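Local coordinates for protein escJ (Escherichia coli, PDB 1YJ7) that probably serves as a building block of the membrane-bound platform on which the type III secretion system of enteropathogenic strains is assembled, at residues Q18-S29 / T39-F47; L136-V147 / L156-K164. The protein carries 3 engineered substitutions. All coordinates share one frame; numbering follows the deposited sequence.

Interaction 1 of 2, residues Q18-S29 / T39-F47; sequences QALLLSNDVNVS and TLSVAAADF. Engineered in segment 39-47: Ala-43 (natural residue Glu), Ala-44 (natural residue Lys), Ala-45 (natural residue Glu).
Leu-40 reaches both strand and helix: CD2 meets CG2 of Val-28 at 3.9 Å and also lies against CB of Gln-18, while CD1 is near the backbone N of Gln-18 on helix 11-23. With CG beside its own backbone N (chi1 -63°), the leucine fits between strand 28-32 and the helix. Ser-41 comes next and forms a hydrogen-bonded pair with Ser-29 in this antiparallel hairpin. Its O accepts from Ser-29 N at 2.9 Å in a nearly straight bond (168° at the hydrogen), and Ser-41 N returns one to Ser-29 O at 3.0 Å. Val-42 turns to the other face and faces Val-28 in a non-hydrogen-bonded pair. Its CG1 is the branch that does the packing, 3.9 Å from Val-26 CG1 and 4.0 Å from Val-28 CB, with Leu-21 CD1 more loosely behind. Ala-43, an engineered residue, adds its methyl next to the amide end of Asn-27. Asp-46 closes the walk: its CB slides past Val-26 CG1 at 4.0 Å, and OD1 makes a salt bridge to Arg-49. That arginine also holds Asp-25 O, where a Schellman motif ends helix 11-23. The hairpin is thus joined by backbone bonds at the serines and by aliphatic packing on the valine face, while Arg-49 probably offsets the charge of Asp-46 beside the helix end.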
loop_
_atom_site.group_PDB
_atom_site.type_symbol
_atom_site.label_atom_id
_atom_site.label_comp_id
_atom_site.label_asym_id
_atom_site.label_seq_id
_atom_site.Cartn_x
_atom_site.Cartn_y
_atom_site.Cartn_z
ATOM N N GLN D 18 -13.947 25.769 -6.142
ATOM C CA GLN D 18 -14.913 26.699 -5.587
ATOM C C GLN D 18 -16.146 26.777 -6.470
ATOM O O GLN D 18 -17.257 26.649 -5.984
ATOM C CB GLN D 18 -14.256 28.085 -5.431
ATOM C CG GLN D 18 -15.168 29.159 -4.876
ATOM C CD GLN D 18 -14.529 30.528 -4.842
ATOM O OE1 GLN D 18 -15.153 31.511 -4.393
ATOM N NE2 GLN D 18 -13.329 30.623 -5.340
ATOM N N ALA D 19 -15.955 26.981 -7.778
ATOM C CA ALA D 19 -17.080 27.013 -8.707
ATOM C C ALA D 19 -17.902 25.720 -8.685
ATOM O O ALA D 19 -19.132 25.745 -8.718
ATOM C CB ALA D 19 -16.593 27.314 -10.130
ATOM N N LEU D 20 -17.215 24.580 -8.629
ATOM C CA LEU D 20 -17.889 23.300 -8.591
ATOM C C LEU D 20 -18.780 23.211 -7.349
ATOM O O LEU D 20 -19.943 22.795 -7.432
ATOM C CB LEU D 20 -16.861 22.160 -8.619
ATOM C CG LEU D 20 -17.356 20.738 -8.357
ATOM C CD1 LEU D 20 -18.391 20.311 -9.418
ATOM C CD2 LEU D 20 -16.165 19.822 -8.342
ATOM N N LEU D 21 -18.235 23.601 -6.201
ATOM C CA LEU D 21 -18.970 23.522 -4.938
ATOM C C LEU D 21 -20.145 24.500 -4.925
ATOM O O LEU D 21 -21.261 24.129 -4.548
ATOM C CB LEU D 21 -18.048 23.741 -3.742
ATOM C CG LEU D 21 -17.059 22.588 -3.509
ATOM C CD1 LEU D 21 -16.080 22.971 -2.443
ATOM C CD2 LEU D 21 -17.772 21.300 -3.144
ATOM N N LEU D 22 -19.909 25.730 -5.380
ATOM C CA LEU D 22 -20.969 26.748 -5.420
ATOM C C LEU D 22 -22.116 26.332 -6.331
ATOM O O LEU D 22 -23.291 26.581 -6.017
ATOM C CB LEU D 22 -20.407 28.099 -5.859
ATOM C CG LEU D 22 -19.547 28.839 -4.852
ATOM C CD1 LEU D 22 -18.934 30.065 -5.502
ATOM C CD2 LEU D 22 -20.336 29.233 -3.602
ATOM N N SER D 23 -21.797 25.641 -7.420
ATOM C CA SER D 23 -22.810 25.212 -8.373
ATOM C C SER D 23 -23.677 24.075 -7.812
ATOM O O SER D 23 -24.750 23.798 -8.333
ATOM C CB SER D 23 -22.177 24.813 -9.700
ATOM O OG SER D 23 -21.524 23.568 -9.596
ATOM N N ASN D 24 -23.191 23.431 -6.752
ATOM C CA ASN D 24 -23.929 22.408 -6.014
ATOM C C ASN D 24 -24.518 22.936 -4.720
ATOM O O ASN D 24 -24.900 22.160 -3.830
ATOM C CB ASN D 24 -23.002 21.225 -5.708
ATOM C CG ASN D 24 -22.784 20.351 -6.904
ATOM O OD1 ASN D 24 -23.604 19.488 -7.199
ATOM N ND2 ASN D 24 -21.695 20.578 -7.629
ATOM N N ASP D 25 -24.570 24.256 -4.587
ATOM C CA ASP D 25 -25.188 24.895 -3.430
ATOM C C ASP D 25 -24.493 24.551 -2.108
ATOM O O ASP D 25 -25.125 24.439 -1.053
ATOM C CB ASP D 25 -26.687 24.566 -3.446
ATOM C CG ASP D 25 -27.313 24.893 -4.797
ATOM O OD1 ASP D 25 -27.058 26.026 -5.287
ATOM O OD2 ASP D 25 -28.013 24.106 -5.482
ATOM N N VAL D 26 -23.175 24.383 -2.182
ATOM C CA VAL D 26 -22.337 24.257 -1.006
ATOM C C VAL D 26 -21.752 25.622 -0.694
ATOM O O VAL D 26 -21.153 26.239 -1.557
ATOM C CB VAL D 26 -21.179 23.257 -1.234
ATOM C CG1 VAL D 26 -20.195 23.270 -0.049
ATOM C CG2 VAL D 26 -21.722 21.881 -1.479
ATOM N N ASN D 27 -21.890 26.049 0.553
ATOM C CA ASN D 27 -21.364 27.329 1.026
ATOM C C ASN D 27 -19.847 27.211 1.225
ATOM O O ASN D 27 -19.370 26.672 2.220
ATOM C CB ASN D 27 -22.115 27.751 2.317
ATOM C CG ASN D 27 -21.335 28.729 3.206
ATOM O OD1 ASN D 27 -20.467 29.480 2.747
ATOM N ND2 ASN D 27 -21.671 28.729 4.493
ATOM N N VAL D 28 -19.090 27.736 0.274
ATOM C CA VAL D 28 -17.635 27.695 0.357
ATOM C C VAL D 28 -17.062 29.112 0.439
ATOM O O VAL D 28 -17.571 30.052 -0.163
ATOM C CB VAL D 28 -17.002 26.839 -0.797
ATOM C CG1 VAL D 28 -17.637 27.130 -2.124
ATOM C CG2 VAL D 28 -15.481 27.029 -0.883
ATOM N N SER D 29 -16.021 29.253 1.234
ATOM C CA SER D 29 -15.313 30.508 1.363
ATOM C C SER D 29 -13.853 30.314 1.001
ATOM O O SER D 29 -13.268 29.253 1.230
ATOM C CB SER D 29 -15.467 31.066 2.775
ATOM O OG SER D 29 -14.933 30.176 3.720
ATOM N N THR D 39 -6.869 29.137 0.156
ATOM C CA THR D 39 -7.480 28.193 1.078
ATOM C C THR D 39 -8.982 28.185 0.880
ATOM O O THR D 39 -9.624 29.250 0.907
ATOM C CB THR D 39 -7.193 28.624 2.531
ATOM O OG1 THR D 39 -5.794 28.521 2.790
ATOM C CG2 THR D 39 -7.868 27.687 3.536
ATOM N N LEU D 40 -9.558 26.995 0.719
ATOM C CA LEU D 40 -10.989 26.804 0.705
ATOM C C LEU D 40 -11.479 26.172 1.994
ATOM O O LEU D 40 -10.833 25.272 2.508
ATOM C CB LEU D 40 -11.416 25.891 -0.456
ATOM C CG LEU D 40 -11.131 26.420 -1.848
ATOM C CD1 LEU D 40 -11.566 25.391 -2.885
ATOM C CD2 LEU D 40 -11.820 27.762 -2.087
ATOM N N SER D 41 -12.616 26.655 2.485
ATOM C CA SER D 41 -13.302 26.133 3.669
ATOM C C SER D 41 -14.796 26.068 3.432
ATOM O O SER D 41 -15.329 26.721 2.548
ATOM C CB SER D 41 -13.021 27.017 4.899
ATOM O OG SER D 41 -11.647 27.319 5.004
ATOM N N VAL D 42 -15.490 25.259 4.218
ATOM C CA VAL D 42 -16.928 25.103 4.086
ATOM C C VAL D 42 -17.538 25.027 5.471
ATOM O O VAL D 42 -16.844 24.722 6.436
ATOM C CB VAL D 42 -17.303 23.811 3.316
ATOM C CG1 VAL D 42 -16.889 23.922 1.865
ATOM C CG2 VAL D 42 -16.655 22.572 4.001
ATOM N N ALA D 43 -18.833 25.298 5.561
ATOM C CA ALA D 43 -19.594 25.062 6.791
ATOM C C ALA D 43 -19.470 23.600 7.177
ATOM O O ALA D 43 -19.493 22.731 6.299
ATOM C CB ALA D 43 -21.058 25.421 6.579
ATOM N N ALA D 44 -19.341 23.320 8.481
ATOM C CA ALA D 44 -19.204 21.947 8.957
ATOM C C ALA D 44 -20.327 21.039 8.476
ATOM O O ALA D 44 -20.103 19.869 8.198
ATOM C CB ALA D 44 -19.121 21.907 10.508
ATOM N N ALA D 45 -21.536 21.581 8.375
ATOM C CA ALA D 45 -22.708 20.800 7.994
ATOM C C ALA D 45 -22.651 20.389 6.520
ATOM O O ALA D 45 -23.355 19.474 6.094
ATOM C CB ALA D 45 -23.980 21.589 8.281
ATOM N N ASP D 46 -21.809 21.074 5.747
ATOM C CA ASP D 46 -21.594 20.758 4.336
ATOM C C ASP D 46 -20.286 19.993 4.063
ATOM O O ASP D 46 -19.991 19.670 2.915
ATOM C CB ASP D 46 -21.532 22.056 3.519
ATOM C CG ASP D 46 -22.881 22.755 3.397
ATOM O OD1 ASP D 46 -23.944 22.099 3.482
ATOM O OD2 ASP D 46 -22.957 23.982 3.177
ATOM N N PHE D 47 -19.488 19.727 5.090
ATOM C CA PHE D 47 -18.178 19.102 4.875
ATOM C C PHE D 47 -18.239 17.766 4.144
ATOM O O PHE D 47 -17.493 17.543 3.172
ATOM C CB PHE D 47 -17.431 18.924 6.206
ATOM C CG PHE D 47 -16.060 18.363 6.036
ATOM C CD1 PHE D 47 -15.007 19.168 5.675
ATOM C CD2 PHE D 47 -15.837 17.002 6.170
ATOM C CE1 PHE D 47 -13.722 18.643 5.510
ATOM C CE2 PHE D 47 -14.586 16.479 5.999
ATOM C CZ PHE D 47 -13.525 17.293 5.666
HETATM O O HOH W 1 -24.625 25.275 1.984
#

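Interaction 2 of 2, residues L136-V147 / L156-K164; sequences LAPSVIQIKNLV and LENISVVIK. With GOL (glycerol), chain J.
Lys-144 and Val-161 pack tightly, Lys-144 CG pressing on Val-161 CG2 at 3.5 Å, closer than carbons usually come. CG lies anti to the carbonyl carbon (chi1 -75°), and from there the lysine runs fully extended across the strand, its CE passing Ile-159 O. Ile-143 brings CG2 to the same valine methyl at 4.2 Å. Further along the helix, CG1 of Val-147 meets CD1 of Ile-159, again at 4.2 Å, and that CD1 also lies 3.6 Å from Lys-144 O. Leu-99 of helix 80-99 covers both Ile-143 and Val-147 from beyond. This is the helix-on-strand layer of a beta-alpha-beta crossover: strand 159-165 lies parallel to strand 123-130, and helix 140-150 runs back over it, the N-to-C directions of helix 140-147 and strand 159-164 differing by 139°. Together with helix 80-99 and strand 105-113, the order of elements is that of the ring-building motif, consistent with the family. At the start of the helix, Ile-163 points CD1 into the corner made by Leu-136, Ala-137 and Val-140, but the isoleucine has two conformers, so the closeness there is doubtful. The opposite end is looser: Leu-156 lays CD1 by Lys-144 CB and 3.6 Å from Asn-145 OD1, its torsions away from the usual rotamers, so its placement is less certain. The wet side is the strand edge turned away from strand 123-130. There a water takes a bond from Lys-144 NZ at 2.7 Å and gives to both Leu-156 O and Ile-159 O. The amine also donates to O2 of a glycerol, probably from the crystallisation liquor; Val-161 N reaches that O2 at 2.9 Å, nearly straight, and glycerol O3 donates to Val-161 O.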
loop_
_atom_site.group_PDB
_atom_site.type_symbol
_atom_site.label_atom_id
_atom_site.label_comp_id
_atom_site.label_asym_id
_atom_site.label_seq_id
_atom_site.Cartn_x
_atom_site.Cartn_y
_atom_site.Cartn_z
ATOM N N LEU D 136 -15.966 17.470 -31.745
ATOM C CA LEU D 136 -14.728 17.373 -32.488
ATOM C C LEU D 136 -14.694 16.121 -33.380
ATOM O O LEU D 136 -13.702 15.880 -34.048
ATOM C CB LEU D 136 -13.534 17.358 -31.551
ATOM C CG LEU D 136 -13.268 18.706 -30.848
ATOM C CD1 LEU D 136 -12.045 18.557 -29.972
ATOM C CD2 LEU D 136 -13.113 19.813 -31.879
ATOM N N ALA D 137 -15.757 15.335 -33.389
ATOM C CA ALA D 137 -15.741 14.106 -34.191
ATOM C C ALA D 137 -15.371 14.346 -35.661
ATOM O O ALA D 137 -14.574 13.591 -36.186
ATOM C CB ALA D 137 -17.036 13.354 -34.066
ATOM N N PRO D 138 -15.883 15.380 -36.319
ATOM C CA PRO D 138 -15.471 15.655 -37.715
ATOM C C PRO D 138 -13.984 15.974 -37.894
ATOM O O PRO D 138 -13.476 15.875 -39.026
ATOM C CB PRO D 138 -16.337 16.855 -38.106
ATOM C CG PRO D 138 -17.471 16.825 -37.171
ATOM C CD PRO D 138 -16.904 16.347 -35.867
ATOM N N SER D 139 -13.302 16.373 -36.820
ATOM C CA SER D 139 -11.874 16.670 -36.856
ATOM C C SER D 139 -10.954 15.478 -36.553
ATOM O O SER D 139 -9.743 15.606 -36.637
ATOM C CB SER D 139 -11.564 17.820 -35.897
ATOM O OG SER D 139 -12.292 18.962 -36.291
ATOM N N VAL D 140 -11.501 14.305 -36.244
ATOM C CA VAL D 140 -10.649 13.174 -35.886
ATOM C C VAL D 140 -9.703 12.765 -37.012
ATOM O O VAL D 140 -8.538 12.527 -36.769
ATOM C CB VAL D 140 -11.480 11.979 -35.382
ATOM C CG1 VAL D 140 -10.636 10.716 -35.239
ATOM C CG2 VAL D 140 -12.078 12.336 -34.082
ATOM N N ILE D 141 -10.198 12.714 -38.246
ATOM C CA ILE D 141 -9.348 12.384 -39.380
ATOM C C ILE D 141 -8.192 13.405 -39.546
ATOM O O ILE D 141 -7.056 13.014 -39.794
ATOM C CB ILE D 141 -10.263 12.282 -40.526
ATOM C CG1 ILE D 141 -10.870 10.870 -40.547
ATOM C CG2 ILE D 141 -9.513 12.549 -41.850
ATOM C CD1 ILE D 141 -11.901 10.683 -41.593
ATOM N N GLN D 142 -8.478 14.689 -39.321
ATOM C CA GLN D 142 -7.456 15.728 -39.364
ATOM C C GLN D 142 -6.444 15.575 -38.251
ATOM O O GLN D 142 -5.244 15.675 -38.467
ATOM C CB GLN D 142 -8.103 17.108 -39.281
ATOM C CG GLN D 142 -8.828 17.489 -40.565
ATOM C CD GLN D 142 -9.738 18.693 -40.413
ATOM O OE1 GLN D 142 -9.823 19.545 -41.324
ATOM N NE2 GLN D 142 -10.431 18.771 -39.288
ATOM N N ILE D 143 -6.929 15.345 -37.041
ATOM C CA ILE D 143 -6.043 15.112 -35.905
ATOM C C ILE D 143 -5.102 13.950 -36.154
ATOM O O ILE D 143 -3.913 14.043 -35.912
ATOM C CB ILE D 143 -6.873 14.915 -34.619
ATOM C CG1 ILE D 143 -7.528 16.241 -34.214
ATOM C CG2 ILE D 143 -6.001 14.351 -33.501
ATOM C CD1 ILE D 143 -8.662 16.096 -33.237
ATOM N N LYS D 144 -5.632 12.839 -36.660
ATOM C CA LYS D 144 -4.806 11.680 -36.907
ATOM C C LYS D 144 -3.743 11.993 -37.958
ATOM O O LYS D 144 -2.607 11.604 -37.805
ATOM C CB LYS D 144 -5.656 10.510 -37.371
ATOM C CG LYS D 144 -6.428 9.879 -36.285
ATOM C CD LYS D 144 -6.921 8.486 -36.707
ATOM C CE LYS D 144 -7.665 7.826 -35.578
ATOM N NZ LYS D 144 -8.485 6.678 -36.083
ATOM N N ASN D 145 -4.117 12.728 -38.994
ATOM C CA ASN D 145 -3.169 13.074 -40.044
ATOM C C ASN D 145 -2.066 14.018 -39.532
ATOM O O ASN D 145 -0.895 13.849 -39.889
ATOM C CB ASN D 145 -3.881 13.676 -41.255
ATOM C CG ASN D 145 -4.537 12.626 -42.146
ATOM O OD1 ASN D 145 -4.042 11.509 -42.275
ATOM N ND2 ASN D 145 -5.651 12.998 -42.779
ATOM N N LEU D 146 -2.419 14.983 -38.684
ATOM C CA LEU D 146 -1.423 15.843 -38.041
ATOM C C LEU D 146 -0.432 15.058 -37.162
ATOM O O LEU D 146 0.777 15.245 -37.255
ATOM C CB LEU D 146 -2.101 16.945 -37.228
ATOM C CG LEU D 146 -2.905 17.977 -38.037
ATOM C CD1 LEU D 146 -3.826 18.760 -37.145
ATOM C CD2 LEU D 146 -1.973 18.912 -38.799
ATOM N N VAL D 147 -0.942 14.137 -36.346
ATOM C CA VAL D 147 -0.100 13.308 -35.510
ATOM C C VAL D 147 0.785 12.406 -36.371
ATOM O O VAL D 147 1.978 12.314 -36.132
ATOM C CB VAL D 147 -0.950 12.476 -34.526
ATOM C CG1 VAL D 147 -0.084 11.517 -33.749
ATOM C CG2 VAL D 147 -1.689 13.415 -33.561
ATOM N N LEU D 156 -1.525 5.506 -39.796
ATOM C CA LEU D 156 -2.880 5.827 -39.317
ATOM C C LEU D 156 -3.497 4.739 -38.451
ATOM O O LEU D 156 -4.135 5.030 -37.440
ATOM C CB LEU D 156 -3.808 6.057 -40.520
ATOM C CG LEU D 156 -4.404 7.424 -40.852
ATOM C CD1 LEU D 156 -3.627 8.602 -40.279
ATOM C CD2 LEU D 156 -4.603 7.571 -42.346
ATOM N N GLU D 157 -3.325 3.479 -38.863
ATOM C CA GLU D 157 -3.920 2.352 -38.160
ATOM C C GLU D 157 -3.360 2.181 -36.737
ATOM O O GLU D 157 -3.985 1.517 -35.914
ATOM C CB GLU D 157 -3.739 1.042 -38.962
ATOM C CG GLU D 157 -2.307 0.516 -38.963
ATOM C CD GLU D 157 -2.002 -0.418 -40.138
ATOM O OE1 GLU D 157 -2.196 -1.646 -39.989
ATOM O OE2 GLU D 157 -1.563 0.072 -41.206
ATOM N N ASN D 158 -2.201 2.782 -36.452
ATOM C CA ASN D 158 -1.566 2.676 -35.149
ATOM C C ASN D 158 -1.641 3.993 -34.346
ATOM O O ASN D 158 -0.814 4.230 -33.481
ATOM C CB ASN D 158 -0.112 2.227 -35.293
ATOM C CG ASN D 158 0.012 0.881 -36.022
ATOM O OD1 ASN D 158 0.829 0.721 -36.936
ATOM N ND2 ASN D 158 -0.832 -0.058 -35.643
ATOM N N ILE D 159 -2.635 4.818 -34.646
ATOM C CA ILE D 159 -2.931 6.009 -33.843
ATOM C C ILE D 159 -4.335 5.857 -33.274
ATOM O O ILE D 159 -5.298 5.705 -34.019
ATOM C CB ILE D 159 -2.828 7.310 -34.685
ATOM C CG1 ILE D 159 -1.444 7.439 -35.324
ATOM C CG2 ILE D 159 -3.116 8.536 -33.804
ATOM C CD1 ILE D 159 -1.372 8.500 -36.401
ATOM N N SER D 160 -4.452 5.907 -31.953
ATOM C CA SER D 160 -5.734 5.856 -31.300
ATOM C C SER D 160 -6.079 7.283 -30.912
ATOM O O SER D 160 -5.283 7.925 -30.227
ATOM C CB SER D 160 -5.668 4.952 -30.067
ATOM O OG SER D 160 -6.971 4.622 -29.637
ATOM N N VAL D 161 -7.228 7.782 -31.360
ATOM C CA VAL D 161 -7.738 9.088 -30.934
ATOM C C VAL D 161 -9.040 8.890 -30.177
ATOM O O VAL D 161 -9.989 8.252 -30.668
ATOM C CB VAL D 161 -7.939 10.050 -32.137
ATOM C CG1 VAL D 161 -8.536 11.400 -31.678
ATOM C CG2 VAL D 161 -6.626 10.249 -32.851
ATOM N N VAL D 162 -9.083 9.408 -28.958
ATOM C CA VAL D 162 -10.292 9.379 -28.166
ATOM C C VAL D 162 -10.644 10.822 -27.846
ATOM O O VAL D 162 -9.782 11.576 -27.422
ATOM C CB VAL D 162 -10.096 8.574 -26.893
ATOM C CG1 VAL D 162 -11.295 8.682 -25.971
ATOM C CG2 VAL D 162 -9.803 7.065 -27.257
ATOM N N ILE D 163 -11.898 11.182 -28.088
ATOM C CA ILE D 163 -12.386 12.537 -27.791
ATOM C C ILE D 163 -13.496 12.486 -26.751
ATOM O O ILE D 163 -14.403 11.672 -26.830
ATOM C CB ILE D 163 -12.789 13.293 -29.094
ATOM C CG1 ILE D 163 -13.916 12.595 -29.849
ATOM C CG2 ILE D 163 -11.561 13.477 -30.018
ATOM C CD1 ILE D 163 -14.502 13.443 -30.973
ATOM N N LYS D 164 -13.404 13.351 -25.734
ATOM C CA LYS D 164 -14.408 13.440 -24.691
ATOM C C LYS D 164 -14.737 14.907 -24.399
ATOM O O LYS D 164 -13.865 15.756 -24.458
ATOM C CB LYS D 164 -13.903 12.805 -23.398
ATOM C CG LYS D 164 -13.596 11.313 -23.462
ATOM C CD LYS D 164 -14.871 10.481 -23.568
ATOM C CE LYS D 164 -14.573 9.116 -24.158
ATOM N NZ LYS D 164 -15.700 8.145 -23.984
HETATM C C1 GOL J . -9.869 4.023 -32.209
HETATM O O1 GOL J . -8.780 3.609 -31.388
HETATM C C2 GOL J . -9.850 5.533 -32.455
HETATM O O2 GOL J . -8.645 5.932 -33.034
HETATM C C3 GOL J . -10.977 5.964 -33.393
HETATM O O3 GOL J . -11.013 7.380 -33.483
HETATM O O HOH W 2 -6.629 4.914 -36.897
#

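Interaction 1 and interaction 2 lie in different parts of one chain, their centres 39 Å apart and on opposite sides of the chain's centre; the nearest atoms of the two remain about 16 Å apart and do not touch. Along the sequence the first is complete before the second begins. Each sets a helix against a three-stranded sheet, but 18-29/39-47 also contains a strand pair, whereas 136-147/156-164 has no direct hydrogen bond between helix and strand; side-chain packing and a bridging water and glycerol join them. The glycerol belongs to interaction 2. Residues of each segment pair touch a second subunit: Phe-47 packs on Gln-18 of that subunit, and Val-162 on its Leu-146.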